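Local structure of chitinase (Chromobacterium violaceum, 4TXG) at residues Tyr463-Gly467 with Gly517-Met522; Ala498-Asp502 with Lys573-Leu577; Pro521-Lys526 with Ala606-Asp610. The protein probably binds chitin and hydrolyses its glycosidic bonds. All coordinates share one frame; numbering follows the deposited sequence.

Interaction 1: residues Tyr463-Gly467 with Gly517-Met522. With CS (cesium ion), chain M.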
loop_
_atom_site.group_PDB
_atom_site.type_symbol
_atom_site.label_atom_id
_atom_site.label_comp_id
_atom_site.label_asym_id
_atom_site.label_seq_id
_atom_site.Cartn_x
_atom_site.Cartn_y
_atom_site.Cartn_z
ATOM N N TYR A 463 -8.588 -10.870 -0.943
ATOM C CA TYR A 463 -9.123 -12.228 -0.890
ATOM C C TYR A 463 -10.499 -12.200 -0.223
ATOM O O TYR A 463 -10.917 -13.154 0.436
ATOM C CB TYR A 463 -8.182 -13.171 -0.129
ATOM C CG TYR A 463 -6.927 -13.620 -0.867
ATOM C CD1 TYR A 463 -6.619 -13.151 -2.148
ATOM C CD2 TYR A 463 -6.061 -14.537 -0.277
ATOM C CE1 TYR A 463 -5.459 -13.584 -2.805
ATOM C CE2 TYR A 463 -4.915 -14.984 -0.926
ATOM C CZ TYR A 463 -4.615 -14.505 -2.177
ATOM O OH TYR A 463 -3.467 -14.953 -2.800
ATOM N N TYR A 464 -11.210 -11.095 -0.409
ATOM C CA TYR A 464 -12.508 -10.898 0.223
ATOM C C TYR A 464 -13.375 -10.089 -0.736
ATOM O O TYR A 464 -12.878 -9.527 -1.704
ATOM C CB TYR A 464 -12.373 -10.163 1.561
ATOM C CG TYR A 464 -11.812 -8.771 1.373
ATOM C CD1 TYR A 464 -10.439 -8.559 1.361
ATOM C CD2 TYR A 464 -12.649 -7.675 1.147
ATOM C CE1 TYR A 464 -9.914 -7.304 1.160
ATOM C CE2 TYR A 464 -12.124 -6.407 0.942
ATOM C CZ TYR A 464 -10.756 -6.233 0.944
ATOM O OH TYR A 464 -10.214 -4.980 0.740
ATOM N N THR A 465 -14.664 -10.024 -0.443
ATOM C CA THR A 465 -15.608 -9.268 -1.254
ATOM C C THR A 465 -16.060 -7.982 -0.576
ATOM O O THR A 465 -15.926 -7.823 0.644
ATOM C CB THR A 465 -16.882 -10.093 -1.544
ATOM O OG1 THR A 465 -17.603 -10.267 -0.318
ATOM C CG2 THR A 465 -16.524 -11.457 -2.110
ATOM N N ARG A 466 -16.594 -7.071 -1.383
ATOM C CA ARG A 466 -17.464 -5.998 -0.899
ATOM C C ARG A 466 -18.724 -6.091 -1.742
ATOM O O ARG A 466 -18.690 -6.614 -2.857
ATOM C CB ARG A 466 -16.833 -4.612 -1.046
ATOM C CG ARG A 466 -15.518 -4.395 -0.317
ATOM C CD ARG A 466 -15.644 -4.468 1.193
ATOM N NE ARG A 466 -14.501 -3.806 1.815
ATOM C CZ ARG A 466 -14.218 -3.869 3.109
ATOM N NH1 ARG A 466 -14.995 -4.575 3.924
ATOM N NH2 ARG A 466 -13.157 -3.229 3.582
ATOM N N GLY A 467 -19.841 -5.594 -1.237
ATOM C CA GLY A 467 -21.067 -5.756 -1.995
ATOM C C GLY A 467 -22.212 -4.868 -1.551
ATOM O O GLY A 467 -22.236 -4.389 -0.414
ATOM N N GLY A 517 -22.377 -4.432 4.262
ATOM C CA GLY A 517 -21.216 -4.128 3.438
ATOM C C GLY A 517 -20.808 -5.199 2.442
ATOM O O GLY A 517 -19.851 -5.005 1.694
ATOM N N GLY A 518 -21.521 -6.324 2.424
ATOM C CA GLY A 518 -21.217 -7.377 1.465
ATOM C C GLY A 518 -19.817 -7.966 1.593
ATOM O O GLY A 518 -19.184 -8.279 0.583
ATOM N N SER A 519 -19.335 -8.105 2.831
ATOM C CA SER A 519 -17.976 -8.592 3.091
ATOM C C SER A 519 -17.964 -10.081 3.381
ATOM O O SER A 519 -18.583 -10.530 4.344
ATOM C CB SER A 519 -17.334 -7.859 4.281
ATOM O OG SER A 519 -17.266 -6.463 4.056
ATOM N N ASN A 520 -17.230 -10.831 2.561
ATOM C CA ASN A 520 -17.152 -12.286 2.662
ATOM C C ASN A 520 -15.753 -12.766 2.307
ATOM O O ASN A 520 -15.092 -12.141 1.492
ATOM C CB ASN A 520 -18.138 -12.970 1.704
ATOM C CG ASN A 520 -19.559 -12.467 1.850
ATOM O OD1 ASN A 520 -20.289 -12.899 2.743
ATOM N ND2 ASN A 520 -19.964 -11.570 0.957
ATOM N N PRO A 521 -15.325 -13.906 2.868
ATOM C CA PRO A 521 -14.112 -14.548 2.350
ATOM C C PRO A 521 -14.394 -15.100 0.959
ATOM O O PRO A 521 -15.558 -15.397 0.671
ATOM C CB PRO A 521 -13.854 -15.675 3.354
ATOM C CG PRO A 521 -15.224 -16.031 3.867
ATOM C CD PRO A 521 -15.963 -14.700 3.936
ATOM N N MET A 522 -13.376 -15.249 0.114
ATOM C CA MET A 522 -13.651 -15.714 -1.243
ATOM C C MET A 522 -14.175 -17.159 -1.279
ATOM O O MET A 522 -14.880 -17.531 -2.228
ATOM C CB MET A 522 -12.407 -15.560 -2.134
ATOM C CG MET A 522 -12.353 -14.197 -2.865
ATOM S SD MET A 522 -13.892 -13.808 -3.736
ATOM C CE MET A 522 -14.019 -15.220 -4.824
HETATM CS CS CS M . -8.789 -4.427 3.394
HETATM O O HOH W 1 -5.737 -3.565 4.320
HETATM O O HOH W 2 -10.406 -4.338 5.909
#
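Thr465 OG1 is gripped by two groups from the loop 517-522: it donates to Gly518 O at 2.7 Å and accepts an N-H from Asn520 ND2 at 3.0 Å. The torsion responsible is chi1 of 68°, which sets the hydroxyl between the threonine's own backbone N and carbonyl carbon. The other branch, CG2, packs against Met522 SD. The same Asn520 amide also bonds Asp502 O through ND2 and Ile504 N through OD1, so its rotation is fixed by three partners. All this lies where the chain has just left strand 457-462 of the family 18 (beta/alpha)8 barrel and enters an insertion. The two segments run in roughly opposite directions, 144° apart, and are joined by a single beta bridge between Tyr464 and Pro521. Flanking it, Thr465 N gives an in-plane bond to Asn520 O of 2.9 Å, while Met522 N comes from above the carbonyl plane to Tyr463 O at 3.2 Å. Toward the other end, Gly467 N bonds Gly517 O at 3.0 Å. Lacking side chains, Gly467 and Gly518 let the backbones close to 3.8 Å between their CA atoms.

The side chains of Tyr464 and Arg466 lie at the C-terminal end of the barrel, where active sites of this fold are found. Arg466 NH1 donates to Ser519 OG at 3.0 Å with the hydroxyl in the guanidinium plane, and NE forms a salt bridge with Asp398; these bonds fix the group's rotation. The Tyr464 ring is steeply turned against it, its CE2 corner pointing at one guanidinium face near the rim. At the ring's far end Tyr464 OH lies 3.1 Å from a cesium ion, with Asp398 OD2 and two waters as further ligands.

Interaction 2: residues Ala498-Asp502 with Lys573-Leu577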
loop_
_atom_site.group_PDB
_atom_site.type_symbol
_atom_site.label_atom_id
_atom_site.label_comp_id
_atom_site.label_asym_id
_atom_site.label_seq_id
_atom_site.Cartn_x
_atom_site.Cartn_y
_atom_site.Cartn_z
ATOM N N ALA A 498 -24.688 -5.047 1.294
ATOM C CA ALA A 498 -25.335 -6.355 1.302
ATOM C C ALA A 498 -25.252 -6.947 2.705
ATOM O O ALA A 498 -24.337 -6.630 3.470
ATOM C CB ALA A 498 -24.698 -7.281 0.277
ATOM N N VAL A 499 -26.219 -7.789 3.047
ATOM C CA VAL A 499 -26.374 -8.247 4.423
ATOM C C VAL A 499 -26.560 -9.755 4.518
ATOM O O VAL A 499 -26.722 -10.435 3.510
ATOM C CB VAL A 499 -27.590 -7.556 5.115
ATOM C CG1 VAL A 499 -27.378 -6.031 5.240
ATOM C CG2 VAL A 499 -28.889 -7.870 4.368
ATOM N N GLY A 500 -26.520 -10.266 5.745
ATOM C CA GLY A 500 -26.860 -11.657 6.012
ATOM C C GLY A 500 -25.914 -12.643 5.351
ATOM O O GLY A 500 -24.707 -12.597 5.578
ATOM N N ILE A 501 -26.466 -13.526 4.523
ATOM C CA ILE A 501 -25.659 -14.545 3.846
ATOM C C ILE A 501 -24.695 -13.896 2.852
ATOM O O ILE A 501 -23.714 -14.513 2.424
ATOM C CB ILE A 501 -26.555 -15.576 3.119
ATOM C CG1 ILE A 501 -25.751 -16.828 2.736
ATOM C CG2 ILE A 501 -27.242 -14.937 1.911
ATOM C CD1 ILE A 501 -26.606 -17.980 2.216
ATOM N N ASP A 502 -24.962 -12.632 2.511
ATOM C CA ASP A 502 -24.089 -11.863 1.618
ATOM C C ASP A 502 -23.021 -11.047 2.354
ATOM O O ASP A 502 -22.333 -10.229 1.739
ATOM C CB ASP A 502 -24.923 -10.905 0.765
ATOM C CG ASP A 502 -25.896 -11.619 -0.136
ATOM O OD1 ASP A 502 -25.543 -12.707 -0.649
ATOM O OD2 ASP A 502 -27.016 -11.089 -0.332
ATOM N N LYS A 573 -32.224 -10.505 -6.102
ATOM C CA LYS A 573 -32.016 -9.661 -4.926
ATOM C C LYS A 573 -31.452 -8.290 -5.290
ATOM O O LYS A 573 -31.343 -7.404 -4.434
ATOM C CB LYS A 573 -31.065 -10.339 -3.935
ATOM C CG LYS A 573 -31.479 -11.727 -3.486
ATOM C CD LYS A 573 -30.422 -12.333 -2.565
ATOM C CE LYS A 573 -30.432 -11.683 -1.186
ATOM N NZ LYS A 573 -29.454 -12.346 -0.259
ATOM N N LYS A 574 -31.093 -8.130 -6.562
ATOM C CA LYS A 574 -30.338 -6.975 -7.035
ATOM C C LYS A 574 -29.075 -6.793 -6.195
ATOM O O LYS A 574 -28.755 -5.686 -5.761
ATOM C CB LYS A 574 -31.203 -5.711 -7.017
ATOM C CG LYS A 574 -32.414 -5.769 -7.963
ATOM C CD LYS A 574 -31.968 -5.717 -9.422
ATOM C CE LYS A 574 -33.141 -5.539 -10.375
ATOM N NZ LYS A 574 -33.910 -6.803 -10.497
ATOM N N VAL A 575 -28.364 -7.897 -5.971
ATOM C CA VAL A 575 -27.134 -7.891 -5.175
ATOM C C VAL A 575 -25.903 -8.040 -6.074
ATOM O O VAL A 575 -25.841 -8.928 -6.919
ATOM C CB VAL A 575 -27.134 -9.016 -4.107
ATOM C CG1 VAL A 575 -25.706 -9.259 -3.548
ATOM C CG2 VAL A 575 -28.099 -8.683 -2.985
ATOM N N PHE A 576 -24.949 -7.131 -5.893
ATOM C CA PHE A 576 -23.666 -7.123 -6.598
ATOM C C PHE A 576 -22.572 -7.400 -5.579
ATOM O O PHE A 576 -22.412 -6.627 -4.633
ATOM C CB PHE A 576 -23.449 -5.756 -7.277
ATOM C CG PHE A 576 -22.128 -5.601 -8.007
ATOM C CD1 PHE A 576 -20.942 -5.359 -7.320
ATOM C CD2 PHE A 576 -22.095 -5.610 -9.396
ATOM C CE1 PHE A 576 -19.741 -5.186 -8.007
ATOM C CE2 PHE A 576 -20.896 -5.421 -10.083
ATOM C CZ PHE A 576 -19.728 -5.220 -9.391
ATOM N N LEU A 577 -21.819 -8.483 -5.761
ATOM C CA LEU A 577 -20.685 -8.770 -4.884
ATOM C C LEU A 577 -19.408 -8.746 -5.697
ATOM O O LEU A 577 -19.247 -9.552 -6.606
ATOM C CB LEU A 577 -20.840 -10.134 -4.195
ATOM C CG LEU A 577 -22.031 -10.286 -3.249
ATOM C CD1 LEU A 577 -22.147 -11.722 -2.769
ATOM C CD2 LEU A 577 -21.879 -9.346 -2.070
HETATM O O HOH W 3 -29.371 -11.253 2.397
#
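Asp502 presses its carboxylate against the side chains of Val575 and Leu577, with OD2 3.7 Å from Val575 CG2 and OD1 near Leu577 CD1. The leucine crosses the aspartate at about a right angle, and its other methyl, CD2, lies 3.9 Å from Asp502 O. The Lys573 chain comes from the opposite direction to Asp502, and its NZ forms a salt bridge with Asp502 OD2 of 2.7 Å, arriving from above the carboxylate plane, 35° out of it. The lysine chain is otherwise extended; a bend at chi3 (73°) carries the ammonium group to the acid. A water 2.9 Å from Lys573 NZ accepts a second N-H and lies within hydrogen-bonding distance of Val499 O.

Lys573 sits in the turn of a beta-hairpin, between strands 565-570 and 575-578 of the insertion's antiparallel sheet. Lys574 and Val575 both face Asn570 in a G1 beta bulge, and the strand beyond turns Val575 and Leu577 toward the loop 498-502. Asp502 is part of a short 3-10 turn, closed by its own N bonding to Val499 O. Its OD1 is taken by the hydroxyl of Tyr555, so both carboxylate oxygens are bonded although the residue is buried; the nearby ammonium probably favours the ionised form of Asp502. Leu528 of helix 522-530 packs against Ile501, Asp502 and Leu577. At the far end Ala498 CB rests 4.2 Å from Leu577 CD2.

Interaction 3: residues Pro521-Lys526 with Ala606-Asp610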
loop_
_atom_site.group_PDB
_atom_site.type_symbol
_atom_site.label_atom_id
_atom_site.label_comp_id
_atom_site.label_asym_id
_atom_site.label_seq_id
_atom_site.Cartn_x
_atom_site.Cartn_y
_atom_site.Cartn_z
ATOM N N PRO A 521 -15.325 -13.906 2.868
ATOM C CA PRO A 521 -14.112 -14.548 2.350
ATOM C C PRO A 521 -14.394 -15.100 0.959
ATOM O O PRO A 521 -15.558 -15.397 0.671
ATOM C CB PRO A 521 -13.854 -15.675 3.354
ATOM C CG PRO A 521 -15.224 -16.031 3.867
ATOM C CD PRO A 521 -15.963 -14.700 3.936
ATOM N N MET A 522 -13.376 -15.249 0.114
ATOM C CA MET A 522 -13.651 -15.714 -1.243
ATOM C C MET A 522 -14.175 -17.159 -1.279
ATOM O O MET A 522 -14.880 -17.531 -2.228
ATOM C CB MET A 522 -12.407 -15.560 -2.134
ATOM C CG MET A 522 -12.353 -14.197 -2.865
ATOM S SD MET A 522 -13.892 -13.808 -3.736
ATOM C CE MET A 522 -14.019 -15.220 -4.824
ATOM N N TRP A 523 -13.877 -17.977 -0.265
ATOM C CA TRP A 523 -14.492 -19.309 -0.261
ATOM C C TRP A 523 -16.010 -19.210 -0.153
ATOM O O TRP A 523 -16.736 -20.002 -0.763
ATOM C CB TRP A 523 -13.969 -20.223 0.864
ATOM C CG TRP A 523 -13.485 -19.588 2.160
ATOM C CD1 TRP A 523 -12.235 -19.075 2.404
ATOM C CD2 TRP A 523 -14.200 -19.499 3.407
ATOM N NE1 TRP A 523 -12.147 -18.643 3.704
ATOM C CE2 TRP A 523 -13.335 -18.886 4.341
ATOM C CE3 TRP A 523 -15.493 -19.850 3.815
ATOM C CZ2 TRP A 523 -13.721 -18.618 5.661
ATOM C CZ3 TRP A 523 -15.874 -19.593 5.125
ATOM C CH2 TRP A 523 -14.990 -18.977 6.032
ATOM N N HIS A 524 -16.505 -18.237 0.605
ATOM C CA HIS A 524 -17.948 -18.116 0.720
ATOM C C HIS A 524 -18.539 -17.622 -0.602
ATOM O O HIS A 524 -19.575 -18.119 -1.033
ATOM C CB HIS A 524 -18.351 -17.192 1.876
ATOM C CG HIS A 524 -19.837 -17.108 2.065
ATOM N ND1 HIS A 524 -20.613 -18.215 2.306
ATOM C CD2 HIS A 524 -20.685 -16.051 2.010
ATOM C CE1 HIS A 524 -21.884 -17.847 2.409
ATOM N NE2 HIS A 524 -21.950 -16.542 2.222
ATOM N N ALA A 525 -17.865 -16.680 -1.264
ATOM C CA ALA A 525 -18.309 -16.222 -2.579
ATOM C C ALA A 525 -18.318 -17.363 -3.604
ATOM O O ALA A 525 -19.180 -17.413 -4.480
ATOM C CB ALA A 525 -17.425 -15.075 -3.068
ATOM N N LYS A 526 -17.358 -18.275 -3.494
ATOM C CA LYS A 526 -17.316 -19.430 -4.388
ATOM C C LYS A 526 -18.480 -20.386 -4.107
ATOM O O LYS A 526 -19.038 -20.977 -5.037
ATOM C CB LYS A 526 -15.963 -20.151 -4.275
ATOM C CG LYS A 526 -14.830 -19.407 -5.004
ATOM C CD LYS A 526 -15.013 -19.568 -6.511
ATOM C CE LYS A 526 -14.451 -18.412 -7.324
ATOM N NZ LYS A 526 -14.816 -18.563 -8.785
ATOM N N ALA A 606 -6.682 -15.758 5.427
ATOM C CA ALA A 606 -7.839 -16.592 5.766
ATOM C C ALA A 606 -8.951 -16.563 4.715
ATOM O O ALA A 606 -9.876 -17.377 4.765
ATOM C CB ALA A 606 -8.401 -16.181 7.112
ATOM N N GLY A 607 -8.876 -15.631 3.774
ATOM C CA GLY A 607 -9.893 -15.540 2.738
ATOM C C GLY A 607 -9.660 -16.428 1.523
ATOM O O GLY A 607 -10.564 -16.606 0.704
ATOM N N ASP A 608 -8.452 -16.969 1.382
ATOM C CA ASP A 608 -8.137 -17.828 0.230
ATOM C C ASP A 608 -8.883 -19.156 0.385
ATOM O O ASP A 608 -9.296 -19.515 1.495
ATOM C CB ASP A 608 -6.624 -18.046 0.130
ATOM C CG ASP A 608 -6.175 -18.523 -1.250
ATOM O OD1 ASP A 608 -7.026 -18.743 -2.141
ATOM O OD2 ASP A 608 -4.949 -18.680 -1.427
ATOM N N TYR A 609 -9.055 -19.888 -0.713
ATOM C CA TYR A 609 -10.012 -20.989 -0.723
ATOM C C TYR A 609 -9.509 -22.275 -1.374
ATOM O O TYR A 609 -8.558 -22.257 -2.147
ATOM C CB TYR A 609 -11.296 -20.540 -1.430
ATOM C CG TYR A 609 -11.120 -20.140 -2.888
ATOM C CD1 TYR A 609 -11.169 -21.098 -3.903
ATOM C CD2 TYR A 609 -10.935 -18.810 -3.251
ATOM C CE1 TYR A 609 -11.023 -20.745 -5.233
ATOM C CE2 TYR A 609 -10.796 -18.447 -4.590
ATOM C CZ TYR A 609 -10.839 -19.422 -5.570
ATOM O OH TYR A 609 -10.697 -19.081 -6.897
ATOM N N ASP A 610 -10.162 -23.385 -1.031
ATOM C CA ASP A 610 -10.028 -24.665 -1.721
ATOM C C ASP A 610 -11.357 -25.402 -1.673
ATOM O O ASP A 610 -12.178 -25.165 -0.780
ATOM C CB ASP A 610 -8.948 -25.551 -1.085
ATOM C CG ASP A 610 -7.558 -25.281 -1.628
ATOM O OD1 ASP A 610 -7.391 -25.184 -2.863
ATOM O OD2 ASP A 610 -6.625 -25.189 -0.807
#
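Trp523 NE1 donates an almost straight hydrogen bond to Ala606 O, 2.8 Å long with 176° at the hydrogen, and the acceptor lies in the indole plane. This bond sets the indole's turn, and Asp608 O lies against the same edge, 3.1 Å from Trp523 CD1. Met522 N, already bonded to Tyr463 O, also makes a weak bond to Gly607 O at 3.2 Å.

Apolar contact centres on Tyr609. CG of Lys526 stands over the centre of its ring in a CH-pi contact, 3.9 Å from the centroid and 7° off the normal. Met522 CB meets Tyr609 CD2 at 3.7 Å. Trp523 CB touches Tyr609 CB at 3.5 Å. Pro521 CG covers one indole face, while Phe623 meets the same residue with its ring steeply inclined.

The polar ends have partners outside the two segments: Lys526 NZ forms salt bridges with Glu529 and Asp581, and Tyr609 OH bonds Glu582.

The first turn of helix 522-530, within the insertion, is thereby docked onto the 3-10 turn and the start of strand 609-612 that follow strand 599-603, the closing strand of the (beta/alpha)8 barrel of family 18 glycoside hydrolases.

Overall arrangement
Interactions 1 and 3 meet at Pro521 and Met522, where the loop becomes a helix; their centres lie about 9 Å apart, and CG2 of Thr465 touches CB of Ala525 between them. Interactions 1 and 2, with centres about 10 Å apart, share the sheet in which strands 466-468 and 575-578 are neighbours, and a probable hydrogen bond of 2.8 Å from Asn520 ND2 to Asp502 O. Interactions 2 and 3, centres about 16 Å apart, are connected by a probable hydrogen bond of 2.7 Å between His524 NE2 and Ile501 O. Interaction 1, with its cesium ligand, sits where the insertion begins; interaction 2 holds it together internally; interaction 3 joins it to the segment after the last barrel strand.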